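Serine--tRNA ligase (PDB 2DQ0) catalyses the ATP-dependent attachment of serine to tRNA(Ser), and probably also to tRNA(Sec), working as a homodimeric class-II aminoacyl-tRNA synthetase. Local coordinates at residues L36-L50 against I85-I99. Numbering follows the deposited sequence.
Sequences LDTEWRTKLKEINRL and IGELENEVEELKKKI
Leu-36 lays its CB along CG1 of Ile-99, 3.6 Å away, the two side chains running past each other in opposite directions, while its CD1 rests on CB of Lys-98. One turn on, Glu-39 passes its CG over CD2 of Leu-95. The Trp-40 side chain fits as a knob among four residues, its CB facing Leu-95 and Ile-99; with CG anti to the backbone N (chi1 172°), the indole presents its pyrrole edge to the other helix, where CD1 lies 3.3 Å from CG1 of Val-92 and CE of the extended Lys-96 chain sits near the ring plane by NE1. Lys-43 packs its aliphatic part between Leu-88, Val-92 and Leu-95, then bends at its last torsion (chi4 -51°), and NZ forms a salt bridge with Glu-91 OE2 (2.8 Å), nearly in line with the C-O bond. A methionine in its place would probably leave the Glu-91 carboxylate without its cross-helix mate. Ile-47 rests CG1 on CB of Leu-88 (3.4 Å), itself a knob among Lys-43, Glu-46, Ile-47 and Leu-50; Leu-50 sets CB against CG1 of Ile-85. Such reciprocal knobs-into-holes define an antiparallel coiled coil, segment axes approaching to 9.5 Å at 159°, within the N-terminal tRNA-binding extension. The segments belong to long helices 28-65 and 72-103, and near Leu-36 helix 4-9 lies against helix 28-65, Arg-8 apparently salt-bridged to Asp-37, whose oxygen is less surely placed.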
loop_
_atom_site.group_PDB
_atom_site.type_symbol
_atom_site.label_atom_id
_atom_site.label_comp_id
_atom_site.label_asym_id
_atom_site.label_seq_id
_atom_site.Cartn_x
_atom_site.Cartn_y
_atom_site.Cartn_z
ATOM N N LEU A 36 0.418 -38.237 -19.589
ATOM C CA LEU A 36 1.044 -37.172 -20.352
ATOM C C LEU A 36 2.547 -37.343 -20.249
ATOM O O LEU A 36 3.260 -37.231 -21.240
ATOM C CB LEU A 36 0.648 -35.794 -19.810
ATOM C CG LEU A 36 -0.709 -35.182 -20.149
ATOM C CD1 LEU A 36 -0.742 -33.765 -19.579
ATOM C CD2 LEU A 36 -0.932 -35.153 -21.656
ATOM N N ASP A 37 3.016 -37.609 -19.035
ATOM C CA ASP A 37 4.437 -37.794 -18.780
ATOM C C ASP A 37 4.921 -38.958 -19.621
ATOM O O ASP A 37 5.991 -38.907 -20.218
ATOM C CB ASP A 37 4.673 -38.092 -17.294
ATOM C CG ASP A 37 6.151 -38.057 -16.909
ATOM O OD1 ASP A 37 6.793 -37.009 -17.105
ATOM O OD2 ASP A 37 6.667 -39.071 -16.396
ATOM N N THR A 38 4.119 -40.010 -19.668
ATOM C CA THR A 38 4.476 -41.176 -20.441
ATOM C C THR A 38 4.578 -40.822 -21.914
ATOM O O THR A 38 5.555 -41.169 -22.576
ATOM C CB THR A 38 3.465 -42.306 -20.191
ATOM O OG1 THR A 38 3.856 -42.997 -19.000
ATOM C CG2 THR A 38 3.422 -43.296 -21.352
ATOM N N GLU A 39 3.582 -40.121 -22.429
ATOM C CA GLU A 39 3.615 -39.720 -23.823
ATOM C C GLU A 39 4.873 -38.861 -24.077
ATOM O O GLU A 39 5.575 -39.014 -25.095
ATOM C CB GLU A 39 2.340 -38.942 -24.140
ATOM C CG GLU A 39 2.203 -38.508 -25.582
ATOM C CD GLU A 39 0.779 -38.127 -25.924
ATOM O OE1 GLU A 39 0.555 -37.650 -27.061
ATOM O OE2 GLU A 39 -0.112 -38.318 -25.056
ATOM N N TRP A 40 5.150 -37.978 -23.118
ATOM C CA TRP A 40 6.294 -37.071 -23.151
ATOM C C TRP A 40 7.598 -37.841 -23.345
ATOM O O TRP A 40 8.355 -37.562 -24.275
ATOM C CB TRP A 40 6.341 -36.262 -21.836
ATOM C CG TRP A 40 7.579 -35.409 -21.624
ATOM C CD1 TRP A 40 8.000 -34.381 -22.402
ATOM C CD2 TRP A 40 8.538 -35.522 -20.557
ATOM N NE1 TRP A 40 9.160 -33.845 -21.896
ATOM C CE2 TRP A 40 9.510 -34.527 -20.764
ATOM C CE3 TRP A 40 8.667 -36.369 -19.451
ATOM C CZ2 TRP A 40 10.601 -34.351 -19.908
ATOM C CZ3 TRP A 40 9.755 -36.196 -18.597
ATOM C CH2 TRP A 40 10.707 -35.192 -18.835
ATOM N N ARG A 41 7.857 -38.817 -22.479
ATOM C CA ARG A 41 9.087 -39.591 -22.585
ATOM C C ARG A 41 9.129 -40.499 -23.814
ATOM O O ARG A 41 10.205 -40.812 -24.330
ATOM C CB ARG A 41 9.326 -40.401 -21.301
ATOM C CG ARG A 41 8.072 -40.951 -20.635
ATOM C CD ARG A 41 8.361 -41.552 -19.250
ATOM N NE ARG A 41 9.113 -40.630 -18.399
ATOM C CZ ARG A 41 10.442 -40.515 -18.404
ATOM N NH1 ARG A 41 11.172 -41.276 -19.214
ATOM N NH2 ARG A 41 11.043 -39.629 -17.609
ATOM N N THR A 42 7.965 -40.911 -24.303
ATOM C CA THR A 42 7.947 -41.769 -25.471
ATOM C C THR A 42 8.406 -40.969 -26.676
ATOM O O THR A 42 9.266 -41.424 -27.446
ATOM C CB THR A 42 6.533 -42.346 -25.735
ATOM O OG1 THR A 42 6.218 -43.312 -24.724
ATOM C CG2 THR A 42 6.463 -43.016 -27.110
ATOM N N LYS A 43 7.849 -39.770 -26.840
ATOM C CA LYS A 43 8.235 -38.961 -27.986
ATOM C C LYS A 43 9.718 -38.603 -27.944
ATOM O O LYS A 43 10.384 -38.561 -28.979
ATOM C CB LYS A 43 7.381 -37.701 -28.074
ATOM C CG LYS A 43 6.004 -37.957 -28.616
ATOM C CD LYS A 43 5.198 -36.668 -28.694
ATOM C CE LYS A 43 3.772 -36.990 -29.065
ATOM N NZ LYS A 43 3.771 -37.861 -30.272
ATOM N N LEU A 44 10.235 -38.358 -26.747
ATOM C CA LEU A 44 11.638 -38.026 -26.599
ATOM C C LEU A 44 12.526 -39.194 -27.029
ATOM O O LEU A 44 13.547 -38.986 -27.691
ATOM C CB LEU A 44 11.932 -37.632 -25.152
ATOM C CG LEU A 44 13.397 -37.370 -24.795
ATOM C CD1 LEU A 44 14.065 -36.453 -25.833
ATOM C CD2 LEU A 44 13.444 -36.761 -23.402
ATOM N N LYS A 45 12.139 -40.416 -26.667
ATOM C CA LYS A 45 12.915 -41.586 -27.052
ATOM C C LYS A 45 12.853 -41.698 -28.583
ATOM O O LYS A 45 13.821 -42.103 -29.231
ATOM C CB LYS A 45 12.357 -42.847 -26.384
ATOM C CG LYS A 45 13.326 -44.027 -26.399
ATOM C CD LYS A 45 14.691 -43.638 -25.794
ATOM C CE LYS A 45 15.660 -44.824 -25.707
ATOM N NZ LYS A 45 15.167 -45.922 -24.803
ATOM N N GLU A 46 11.710 -41.314 -29.150
ATOM C CA GLU A 46 11.511 -41.320 -30.602
ATOM C C GLU A 46 12.525 -40.364 -31.228
ATOM O O GLU A 46 13.178 -40.693 -32.213
ATOM C CB GLU A 46 10.099 -40.827 -30.949
ATOM C CG GLU A 46 9.278 -41.724 -31.864
ATOM C CD GLU A 46 9.844 -41.841 -33.264
ATOM O OE1 GLU A 46 10.858 -42.548 -33.442
ATOM O OE2 GLU A 46 9.268 -41.224 -34.190
ATOM N N ILE A 47 12.636 -39.171 -30.647
ATOM C CA ILE A 47 13.554 -38.149 -31.133
ATOM C C ILE A 47 15.001 -38.666 -31.174
ATOM O O ILE A 47 15.707 -38.490 -32.175
ATOM C CB ILE A 47 13.449 -36.856 -30.260
ATOM C CG1 ILE A 47 12.072 -36.202 -30.479
ATOM C CG2 ILE A 47 14.571 -35.878 -30.612
ATOM C CD1 ILE A 47 11.780 -34.975 -29.613
ATOM N N ASN A 48 15.447 -39.306 -30.098
ATOM C CA ASN A 48 16.793 -39.836 -30.105
ATOM C C ASN A 48 16.946 -40.895 -31.196
ATOM O O ASN A 48 17.961 -40.948 -31.884
ATOM C CB ASN A 48 17.144 -40.415 -28.743
ATOM C CG ASN A 48 17.386 -39.336 -27.711
ATOM O OD1 ASN A 48 17.699 -38.190 -28.057
ATOM N ND2 ASN A 48 17.261 -39.693 -26.433
ATOM N N ARG A 49 15.921 -41.723 -31.356
ATOM C CA ARG A 49 15.930 -42.780 -32.356
ATOM C C ARG A 49 16.181 -42.085 -33.674
ATOM O O ARG A 49 16.996 -42.533 -34.481
ATOM C CB ARG A 49 14.566 -43.488 -32.385
ATOM C CG ARG A 49 14.574 -45.031 -32.486
ATOM C CD ARG A 49 14.794 -45.579 -33.909
ATOM N NE ARG A 49 14.038 -44.868 -34.944
ATOM C CZ ARG A 49 12.736 -44.599 -34.885
ATOM N NH1 ARG A 49 12.027 -44.985 -33.834
ATOM N NH2 ARG A 49 12.144 -43.928 -35.873
ATOM N N LEU A 50 15.483 -40.974 -33.882
ATOM C CA LEU A 50 15.627 -40.222 -35.117
ATOM C C LEU A 50 16.973 -39.536 -35.228
ATOM O O LEU A 50 17.555 -39.521 -36.308
ATOM C CB LEU A 50 14.496 -39.213 -35.274
ATOM C CG LEU A 50 13.147 -39.816 -35.693
ATOM C CD1 LEU A 50 12.089 -38.704 -35.720
ATOM C CD2 LEU A 50 13.272 -40.496 -37.083
ATOM N N ILE A 85 11.628 -34.621 -36.504
ATOM C CA ILE A 85 12.293 -34.241 -35.265
ATOM C C ILE A 85 11.685 -32.941 -34.717
ATOM O O ILE A 85 11.335 -32.860 -33.531
ATOM C CB ILE A 85 13.838 -34.096 -35.488
ATOM C CG1 ILE A 85 14.522 -35.451 -35.260
ATOM C CG2 ILE A 85 14.428 -33.071 -34.541
ATOM C CD1 ILE A 85 16.013 -35.425 -35.454
ATOM N N GLY A 86 11.540 -31.938 -35.580
ATOM C CA GLY A 86 10.961 -30.681 -35.146
ATOM C C GLY A 86 9.567 -30.864 -34.568
ATOM O O GLY A 86 9.254 -30.339 -33.493
ATOM N N GLU A 87 8.725 -31.612 -35.281
ATOM C CA GLU A 87 7.358 -31.863 -34.845
ATOM C C GLU A 87 7.345 -32.491 -33.471
ATOM O O GLU A 87 6.651 -32.018 -32.568
ATOM C CB GLU A 87 6.632 -32.772 -35.838
ATOM C CG GLU A 87 6.266 -32.081 -37.149
ATOM C CD GLU A 87 5.933 -33.056 -38.281
ATOM O OE1 GLU A 87 5.661 -32.576 -39.410
ATOM O OE2 GLU A 87 5.951 -34.288 -38.042
ATOM N N LEU A 88 8.113 -33.558 -33.305
ATOM C CA LEU A 88 8.175 -34.218 -32.011
ATOM C C LEU A 88 8.597 -33.209 -30.937
ATOM O O LEU A 88 8.012 -33.155 -29.859
ATOM C CB LEU A 88 9.151 -35.396 -32.071
ATOM C CG LEU A 88 8.609 -36.498 -32.987
ATOM C CD1 LEU A 88 9.662 -37.592 -33.219
ATOM C CD2 LEU A 88 7.321 -37.066 -32.362
ATOM N N GLU A 89 9.598 -32.391 -31.251
ATOM C CA GLU A 89 10.080 -31.400 -30.302
ATOM C C GLU A 89 8.972 -30.448 -29.879
ATOM O O GLU A 89 8.766 -30.196 -28.690
ATOM C CB GLU A 89 11.254 -30.629 -30.902
ATOM C CG GLU A 89 12.548 -31.428 -30.926
ATOM C CD GLU A 89 13.692 -30.670 -31.569
ATOM O OE1 GLU A 89 14.853 -31.117 -31.419
ATOM O OE2 GLU A 89 13.436 -29.635 -32.231
ATOM N N ASN A 90 8.239 -29.931 -30.846
ATOM C CA ASN A 90 7.167 -29.023 -30.512
ATOM C C ASN A 90 6.032 -29.768 -29.839
ATOM O O ASN A 90 5.295 -29.191 -29.042
ATOM C CB ASN A 90 6.701 -28.295 -31.770
ATOM C CG ASN A 90 7.824 -27.492 -32.408
ATOM O OD1 ASN A 90 8.504 -26.707 -31.738
ATOM N ND2 ASN A 90 8.033 -27.692 -33.703
ATOM N N GLU A 91 5.880 -31.052 -30.142
ATOM C CA GLU A 91 4.826 -31.822 -29.495
ATOM C C GLU A 91 5.229 -32.059 -28.042
ATOM O O GLU A 91 4.378 -32.116 -27.151
ATOM C CB GLU A 91 4.601 -33.169 -30.201
ATOM C CG GLU A 91 3.740 -33.094 -31.473
ATOM C CD GLU A 91 3.627 -34.434 -32.220
ATOM O OE1 GLU A 91 3.152 -34.429 -33.379
ATOM O OE2 GLU A 91 4.008 -35.488 -31.657
ATOM N N VAL A 92 6.530 -32.184 -27.801
ATOM C CA VAL A 92 7.021 -32.417 -26.451
ATOM C C VAL A 92 6.904 -31.151 -25.620
ATOM O O VAL A 92 6.741 -31.212 -24.405
ATOM C CB VAL A 92 8.475 -32.910 -26.469
ATOM C CG1 VAL A 92 9.085 -32.824 -25.080
ATOM C CG2 VAL A 92 8.511 -34.351 -26.955
ATOM N N GLU A 93 6.981 -29.996 -26.262
ATOM C CA GLU A 93 6.827 -28.760 -25.518
ATOM C C GLU A 93 5.400 -28.675 -25.003
ATOM O O GLU A 93 5.174 -28.551 -23.800
ATOM C CB GLU A 93 7.084 -27.547 -26.400
ATOM C CG GLU A 93 8.516 -27.133 -26.541
ATOM C CD GLU A 93 8.616 -25.831 -27.311
ATOM O OE1 GLU A 93 7.992 -24.842 -26.858
ATOM O OE2 GLU A 93 9.298 -25.799 -28.363
ATOM N N GLU A 94 4.441 -28.744 -25.925
ATOM C CA GLU A 94 3.030 -28.655 -25.572
ATOM C C GLU A 94 2.707 -29.622 -24.440
ATOM O O GLU A 94 1.940 -29.291 -23.537
ATOM C CB GLU A 94 2.134 -28.934 -26.789
ATOM C CG GLU A 94 2.298 -30.330 -27.383
ATOM C CD GLU A 94 1.103 -30.782 -28.231
ATOM O OE1 GLU A 94 -0.005 -30.940 -27.662
ATOM O OE2 GLU A 94 1.275 -30.984 -29.459
ATOM N N LEU A 95 3.304 -30.806 -24.483
ATOM C CA LEU A 95 3.080 -31.805 -23.449
ATOM C C LEU A 95 3.585 -31.320 -22.082
ATOM O O LEU A 95 2.882 -31.459 -21.074
ATOM C CB LEU A 95 3.770 -33.108 -23.845
ATOM C CG LEU A 95 2.922 -34.321 -24.248
ATOM C CD1 LEU A 95 1.619 -33.922 -24.928
ATOM C CD2 LEU A 95 3.776 -35.181 -25.148
ATOM N N LYS A 96 4.789 -30.749 -22.041
ATOM C CA LYS A 96 5.339 -30.238 -20.786
ATOM C C LYS A 96 4.430 -29.126 -20.262
ATOM O O LYS A 96 4.244 -28.955 -19.058
ATOM C CB LYS A 96 6.746 -29.671 -20.995
ATOM C CG LYS A 96 7.820 -30.709 -21.266
ATOM C CD LYS A 96 9.174 -30.054 -21.568
ATOM C CE LYS A 96 10.262 -31.091 -21.852
ATOM N NZ LYS A 96 11.537 -30.469 -22.310
ATOM N N LYS A 97 3.861 -28.373 -21.186
ATOM C CA LYS A 97 2.991 -27.278 -20.834
ATOM C C LYS A 97 1.754 -27.791 -20.082
ATOM O O LYS A 97 1.394 -27.260 -19.031
ATOM C CB LYS A 97 2.599 -26.537 -22.121
ATOM C CG LYS A 97 2.128 -25.094 -21.955
ATOM C CD LYS A 97 2.462 -24.287 -23.207
ATOM C CE LYS A 97 3.981 -24.254 -23.448
ATOM N NZ LYS A 97 4.398 -23.584 -24.726
ATOM N N LYS A 98 1.112 -28.827 -20.617
ATOM C CA LYS A 98 -0.083 -29.394 -19.994
ATOM C C LYS A 98 0.273 -30.044 -18.661
ATOM O O LYS A 98 -0.502 -29.987 -17.704
ATOM C CB LYS A 98 -0.735 -30.430 -20.920
ATOM C CG LYS A 98 -1.150 -29.886 -22.290
ATOM C CD LYS A 98 -1.673 -31.000 -23.204
ATOM C CE LYS A 98 -1.666 -30.602 -24.690
ATOM N NZ LYS A 98 -1.702 -31.794 -25.611
ATOM N N ILE A 99 1.448 -30.656 -18.592
ATOM C CA ILE A 99 1.854 -31.296 -17.357
ATOM C C ILE A 99 2.046 -30.267 -16.243
ATOM O O ILE A 99 1.505 -30.424 -15.140
ATOM C CB ILE A 99 3.166 -32.091 -17.545
ATOM C CG1 ILE A 99 2.917 -33.296 -18.447
ATOM C CG2 ILE A 99 3.705 -32.554 -16.202
ATOM C CD1 ILE A 99 4.179 -33.896 -18.993
#